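PDB 6LJ9: SUMO-1 cysteine protease S273R from African swine fever virus pig/Kenya/KEN-50/1950, which probably cleaves the viral polyproteins pp220 and pp62 into core-shell proteins as a cysteine endopeptidase, and probably blunts host innate immune signalling. Local coordinates for residues E184-A189 and L218-I223; K31-F36 and P55-Y60. One frame throughout, in Å; residues are numbered along the deposited sequence.

Contact 1: E184-A189 and L218-I223; sequences EYFNSA and LAVTNI
Leu218 pairs with Glu184 where strands 181-186 and 215-220 run parallel at the edge of the five-stranded mixed sheet; with helix 195-208 they make a beta-alpha-beta unit of the Ulp1-type catalytic domain. The segment axes approach to 4.6 Å and diverge by only 19°. Leu218 O accepts the backbone N-H of Tyr185, with Tyr185 N to Leu218 O 3.0 Å. Ala219 pairs with Tyr185 on the face where the tyrosine ring lies, against Pro193 and Pro194. Val220 N donates to Tyr185 O, 2.6 Å away, while Val220 O receives a longer, weak bond from Asn187 N (3.5 Å). On the face shared with Glu184, Val220 CG1 stands 3.8 Å from Phe186 CD1, and the two side chains cross obliquely; Tyr239 and Phe252 also pack on Phe186. An inverse gamma turn is centred on Val220, with a weak bond from Thr221 N back to Ala219 O, and the strand ends here.

Thr221 then turns its methyl back to the first segment: with CG2 anti to the carbonyl carbon, it meets Asn187 CB at 3.7 Å and lies in the plane of the Tyr185 ring, at its CD1-CE1 edge. The methyl thus packs against a residue inferred to belong to the active site, since Asn187 OD1 is hydrogen-bonded to His168 NE2. Asn187 itself closes an Asx turn: its OD1 accepts from Ala189 N at 2.9 Å, the donor tilted 25° from the amide carbonyl plane.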
loop_
_atom_site.group_PDB
_atom_site.type_symbol
_atom_site.label_atom_id
_atom_site.label_comp_id
_atom_site.label_asym_id
_atom_site.label_seq_id
_atom_site.Cartn_x
_atom_site.Cartn_y
_atom_site.Cartn_z
ATOM N N GLU B 184 12.785 -3.133 14.447
ATOM C CA GLU B 184 12.826 -1.939 15.279
ATOM C C GLU B 184 12.136 -2.187 16.613
ATOM O O GLU B 184 11.065 -2.799 16.667
ATOM C CB GLU B 184 12.170 -0.760 14.556
ATOM C CG GLU B 184 12.689 -0.555 13.141
ATOM C CD GLU B 184 11.815 0.379 12.328
ATOM O OE1 GLU B 184 10.962 1.067 12.925
ATOM O OE2 GLU B 184 11.979 0.420 11.091
ATOM N N TYR B 185 12.764 -1.705 17.684
ATOM C CA TYR B 185 12.203 -1.729 19.029
ATOM C C TYR B 185 12.158 -0.300 19.545
ATOM O O TYR B 185 13.205 0.338 19.701
ATOM C CB TYR B 185 13.033 -2.620 19.959
ATOM C CG TYR B 185 12.636 -2.547 21.421
ATOM C CD1 TYR B 185 13.204 -1.604 22.270
ATOM C CD2 TYR B 185 11.701 -3.425 21.953
ATOM C CE1 TYR B 185 12.850 -1.533 23.603
ATOM C CE2 TYR B 185 11.341 -3.362 23.288
ATOM C CZ TYR B 185 11.918 -2.412 24.108
ATOM O OH TYR B 185 11.570 -2.335 25.438
ATOM N N PHE B 186 10.955 0.203 19.806
ATOM C CA PHE B 186 10.761 1.571 20.268
ATOM C C PHE B 186 10.272 1.557 21.710
ATOM O O PHE B 186 9.233 0.962 22.012
ATOM C CB PHE B 186 9.772 2.320 19.375
ATOM C CG PHE B 186 9.413 3.684 19.886
ATOM C CD1 PHE B 186 10.349 4.706 19.887
ATOM C CD2 PHE B 186 8.142 3.947 20.368
ATOM C CE1 PHE B 186 10.023 5.963 20.361
ATOM C CE2 PHE B 186 7.808 5.201 20.841
ATOM C CZ PHE B 186 8.750 6.211 20.838
ATOM N N ASN B 187 11.026 2.211 22.592
ATOM C CA ASN B 187 10.645 2.411 23.988
ATOM C C ASN B 187 10.590 3.913 24.231
ATOM O O ASN B 187 11.619 4.594 24.162
ATOM C CB ASN B 187 11.634 1.730 24.936
ATOM C CG ASN B 187 11.135 1.682 26.375
ATOM O OD1 ASN B 187 10.456 2.594 26.847
ATOM N ND2 ASN B 187 11.476 0.607 27.078
ATOM N N SER B 188 9.392 4.428 24.514
ATOM C CA SER B 188 9.231 5.862 24.721
ATOM C C SER B 188 9.986 6.361 25.947
ATOM O O SER B 188 10.262 7.561 26.046
ATOM C CB SER B 188 7.749 6.213 24.851
ATOM O OG SER B 188 7.165 5.555 25.960
ATOM N N ALA B 189 10.325 5.474 26.883
ATOM C CA ALA B 189 11.063 5.889 28.068
ATOM C C ALA B 189 12.566 5.930 27.835
ATOM O O ALA B 189 13.281 6.581 28.605
ATOM C CB ALA B 189 10.745 4.957 29.240
ATOM N N LEU B 218 17.544 -2.812 15.392
ATOM C CA LEU B 218 17.683 -1.437 15.852
ATOM C C LEU B 218 16.872 -1.217 17.118
ATOM O O LEU B 218 15.696 -1.586 17.178
ATOM C CB LEU B 218 17.235 -0.455 14.768
ATOM C CG LEU B 218 17.261 1.022 15.154
ATOM C CD1 LEU B 218 18.690 1.532 15.275
ATOM C CD2 LEU B 218 16.483 1.827 14.142
ATOM N N ALA B 219 17.503 -0.604 18.115
ATOM C CA ALA B 219 16.845 -0.239 19.365
ATOM C C ALA B 219 16.629 1.271 19.348
ATOM O O ALA B 219 17.568 2.046 19.552
ATOM C CB ALA B 219 17.677 -0.675 20.566
ATOM N N VAL B 220 15.391 1.687 19.093
ATOM C CA VAL B 220 15.041 3.103 19.081
ATOM C C VAL B 220 14.789 3.549 20.514
ATOM O O VAL B 220 13.640 3.746 20.925
ATOM C CB VAL B 220 13.818 3.373 18.184
ATOM C CG1 VAL B 220 13.622 4.869 17.981
ATOM C CG2 VAL B 220 13.974 2.663 16.847
ATOM N N THR B 221 15.864 3.692 21.291
ATOM C CA THR B 221 15.776 4.062 22.699
ATOM C C THR B 221 16.762 5.175 23.037
ATOM O O THR B 221 17.257 5.250 24.164
ATOM C CB THR B 221 16.017 2.852 23.603
ATOM O OG1 THR B 221 17.331 2.332 23.366
ATOM C CG2 THR B 221 14.990 1.762 23.332
ATOM N N ASN B 222 17.058 6.047 22.072
ATOM C CA ASN B 222 18.054 7.089 22.295
ATOM C C ASN B 222 17.477 8.261 23.080
ATOM O O ASN B 222 18.168 8.848 23.922
ATOM C CB ASN B 222 18.620 7.567 20.956
ATOM C CG ASN B 222 19.786 8.523 21.120
ATOM O OD1 ASN B 222 20.882 8.120 21.510
ATOM N ND2 ASN B 222 19.559 9.793 20.810
ATOM N N ILE B 223 16.219 8.609 22.826
ATOM C CA ILE B 223 15.563 9.746 23.462
ATOM C C ILE B 223 14.530 9.232 24.455
ATOM O O ILE B 223 13.811 8.264 24.176
ATOM C CB ILE B 223 14.904 10.670 22.419
ATOM C CG1 ILE B 223 15.966 11.354 21.560
ATOM C CG2 ILE B 223 14.019 11.711 23.089
ATOM C CD1 ILE B 223 15.395 12.383 20.617
HETATM O O HOH W 1 13.040 5.953 22.768
#

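Contact 2: K31-F36 and P55-Y60; sequences KELTSF and PAVKAY
Phe36 packs against Val57 and Tyr60, one over its face and the other at its edge; the two lie about one helical turn apart on helix 55-64, and Phe36 carries the largest share of the contact. Val57 CG2 lies over one face of its ring, 3.9 Å from the centroid and 28° off the normal, which meets the geometry of a CH-pi contact. The approach is centred on the CG-CD1 side, as Val57 CG2 is 3.6 Å from Phe36 CD1. At the far rim, Phe36 turns its CE2 edge toward the face of Tyr60, CE2 reaching Tyr60 CG at 3.6 Å. With ring centroids 5.4 Å apart and planes at 62°, this is an offset edge-to-face pair.

Leu33 completes the first shell by dividing its two methyls. CD1 meets Val57 CG1 at 3.9 Å, while CD2 is 3.8 Å from Tyr60 CD2, the leucine and tyrosine side chains sliding past each other in opposite directions. Val57 thus uses one methyl for each partner, CG1 for Leu33 and CG2 for Phe36. In Tyr60, chi1 (-175°) sets CG anti to the backbone N, with CG against Phe36 CE2; farther out on the ring, Tyr60 CE2 comes 3.4 Å from Glu32 O.

Leu33 leaves helical angles after helix 27-32 and occupies the N-cap position of helix 34-37. Farther out, Leu68 of helix 68-75 touches both Leu33 and Val57, Ile52 and Leu66 also pack on Leu33, and Lys39 makes a cation-pi contact with Phe36. Away from the annotated sites, this is apolar helix-to-helix packing within the small helical N-terminal part of the protein, joining the two short helices 27-32 and 34-37, interrupted at Leu33, to helix 55-64.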
loop_
_atom_site.group_PDB
_atom_site.type_symbol
_atom_site.label_atom_id
_atom_site.label_comp_id
_atom_site.label_asym_id
_atom_site.label_seq_id
_atom_site.Cartn_x
_atom_site.Cartn_y
_atom_site.Cartn_z
ATOM N N LYS B 31 -31.036 6.250 7.735
ATOM C CA LYS B 31 -32.470 6.414 7.511
ATOM C C LYS B 31 -33.278 5.937 8.711
ATOM O O LYS B 31 -34.164 6.647 9.199
ATOM C CB LYS B 31 -32.892 5.653 6.254
ATOM C CG LYS B 31 -32.384 6.239 4.952
ATOM C CD LYS B 31 -32.493 5.225 3.824
ATOM C CE LYS B 31 -32.464 5.904 2.465
ATOM N NZ LYS B 31 -31.291 6.809 2.312
ATOM N N GLU B 32 -32.987 4.730 9.198
ATOM C CA GLU B 32 -33.789 4.125 10.256
ATOM C C GLU B 32 -33.646 4.840 11.594
ATOM O O GLU B 32 -34.540 4.723 12.439
ATOM C CB GLU B 32 -33.409 2.652 10.412
ATOM C CG GLU B 32 -33.510 1.841 9.130
ATOM C CD GLU B 32 -34.914 1.338 8.863
ATOM O OE1 GLU B 32 -35.150 0.122 9.021
ATOM O OE2 GLU B 32 -35.785 2.159 8.507
ATOM N N LEU B 33 -32.553 5.575 11.809
ATOM C CA LEU B 33 -32.303 6.241 13.084
ATOM C C LEU B 33 -32.236 7.758 12.945
ATOM O O LEU B 33 -31.631 8.425 13.790
ATOM C CB LEU B 33 -31.013 5.716 13.718
ATOM C CG LEU B 33 -30.940 4.206 13.943
ATOM C CD1 LEU B 33 -29.609 3.813 14.565
ATOM C CD2 LEU B 33 -32.098 3.744 14.810
ATOM N N THR B 34 -32.849 8.318 11.900
ATOM C CA THR B 34 -32.810 9.765 11.705
ATOM C C THR B 34 -33.532 10.506 12.824
ATOM O O THR B 34 -33.221 11.670 13.098
ATOM C CB THR B 34 -33.420 10.128 10.353
ATOM O OG1 THR B 34 -33.472 11.554 10.215
ATOM C CG2 THR B 34 -34.825 9.561 10.241
ATOM N N SER B 35 -34.498 9.854 13.477
ATOM C CA SER B 35 -35.199 10.489 14.588
ATOM C C SER B 35 -34.280 10.665 15.791
ATOM O O SER B 35 -34.266 11.731 16.417
ATOM C CB SER B 35 -36.429 9.667 14.972
ATOM O OG SER B 35 -37.019 10.162 16.162
ATOM N N PHE B 36 -33.505 9.631 16.129
ATOM C CA PHE B 36 -32.623 9.715 17.287
ATOM C C PHE B 36 -31.398 10.575 17.003
ATOM O O PHE B 36 -30.898 11.257 17.906
ATOM C CB PHE B 36 -32.189 8.316 17.725
ATOM C CG PHE B 36 -33.292 7.499 18.336
ATOM C CD1 PHE B 36 -33.659 7.689 19.658
ATOM C CD2 PHE B 36 -33.949 6.531 17.596
ATOM C CE1 PHE B 36 -34.667 6.937 20.227
ATOM C CE2 PHE B 36 -34.958 5.774 18.160
ATOM C CZ PHE B 36 -35.318 5.978 19.477
ATOM N N PRO B 55 -29.194 3.279 25.298
ATOM C CA PRO B 55 -30.116 2.154 25.531
ATOM C C PRO B 55 -31.451 2.295 24.819
ATOM O O PRO B 55 -32.042 1.279 24.432
ATOM C CB PRO B 55 -30.283 2.151 27.059
ATOM C CG PRO B 55 -29.900 3.534 27.491
ATOM C CD PRO B 55 -28.822 3.960 26.548
ATOM N N ALA B 56 -31.945 3.520 24.631
ATOM C CA ALA B 56 -33.197 3.704 23.904
ATOM C C ALA B 56 -33.029 3.385 22.423
ATOM O O ALA B 56 -33.937 2.827 21.795
ATOM C CB ALA B 56 -33.713 5.131 24.091
ATOM N N VAL B 57 -31.876 3.735 21.847
ATOM C CA VAL B 57 -31.621 3.420 20.445
ATOM C C VAL B 57 -31.393 1.924 20.268
ATOM O O VAL B 57 -31.784 1.338 19.251
ATOM C CB VAL B 57 -30.430 4.244 19.921
ATOM C CG1 VAL B 57 -30.149 3.919 18.460
ATOM C CG2 VAL B 57 -30.695 5.730 20.101
ATOM N N LYS B 58 -30.759 1.282 21.253
ATOM C CA LYS B 58 -30.557 -0.163 21.188
ATOM C C LYS B 58 -31.888 -0.905 21.166
ATOM O O LYS B 58 -32.032 -1.917 20.470
ATOM C CB LYS B 58 -29.706 -0.631 22.368
ATOM C CG LYS B 58 -28.235 -0.264 22.275
ATOM C CD LYS B 58 -27.479 -0.746 23.503
ATOM C CE LYS B 58 -25.979 -0.560 23.345
ATOM N NZ LYS B 58 -25.236 -0.994 24.561
ATOM N N ALA B 59 -32.873 -0.416 21.923
ATOM C CA ALA B 59 -34.182 -1.059 21.936
ATOM C C ALA B 59 -34.911 -0.852 20.614
ATOM O O ALA B 59 -35.540 -1.781 20.094
ATOM C CB ALA B 59 -35.015 -0.529 23.102
ATOM N N TYR B 60 -34.838 0.360 20.057
ATOM C CA TYR B 60 -35.472 0.622 18.769
ATOM C C TYR B 60 -34.808 -0.181 17.658
ATOM O O TYR B 60 -35.478 -0.633 16.721
ATOM C CB TYR B 60 -35.425 2.118 18.456
ATOM C CG TYR B 60 -36.162 2.511 17.193
ATOM C CD1 TYR B 60 -37.521 2.800 17.221
ATOM C CD2 TYR B 60 -35.500 2.600 15.976
ATOM C CE1 TYR B 60 -38.200 3.160 16.072
ATOM C CE2 TYR B 60 -36.170 2.959 14.820
ATOM C CZ TYR B 60 -37.520 3.238 14.875
ATOM O OH TYR B 60 -38.191 3.598 13.728
#

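From the N terminus, contact 2 comes first: its segments 31-36 and 55-60 close a loop of 18 residues, including helix 48-51, and bring helices 27-32 and 34-37 against helix 55-64. The chain then runs through helices 68-75 and 90-103 and sheet strands 107-109, 152-158 and 169-175 before contact 1 opens. There, 184-189 and 218-223 close a loop of 28 residues holding helix 195-208 and join two neighbouring strands. The loops are in series, neither nested nor crossed. The centres of contacts 1 and 2 are about 47 Å apart, on opposite sides of the chain's centre. The nearest atoms of contacts 1 and 2 are about 33 Å apart. One therefore ties together N-terminal helices, the other the catalytic sheet's edge.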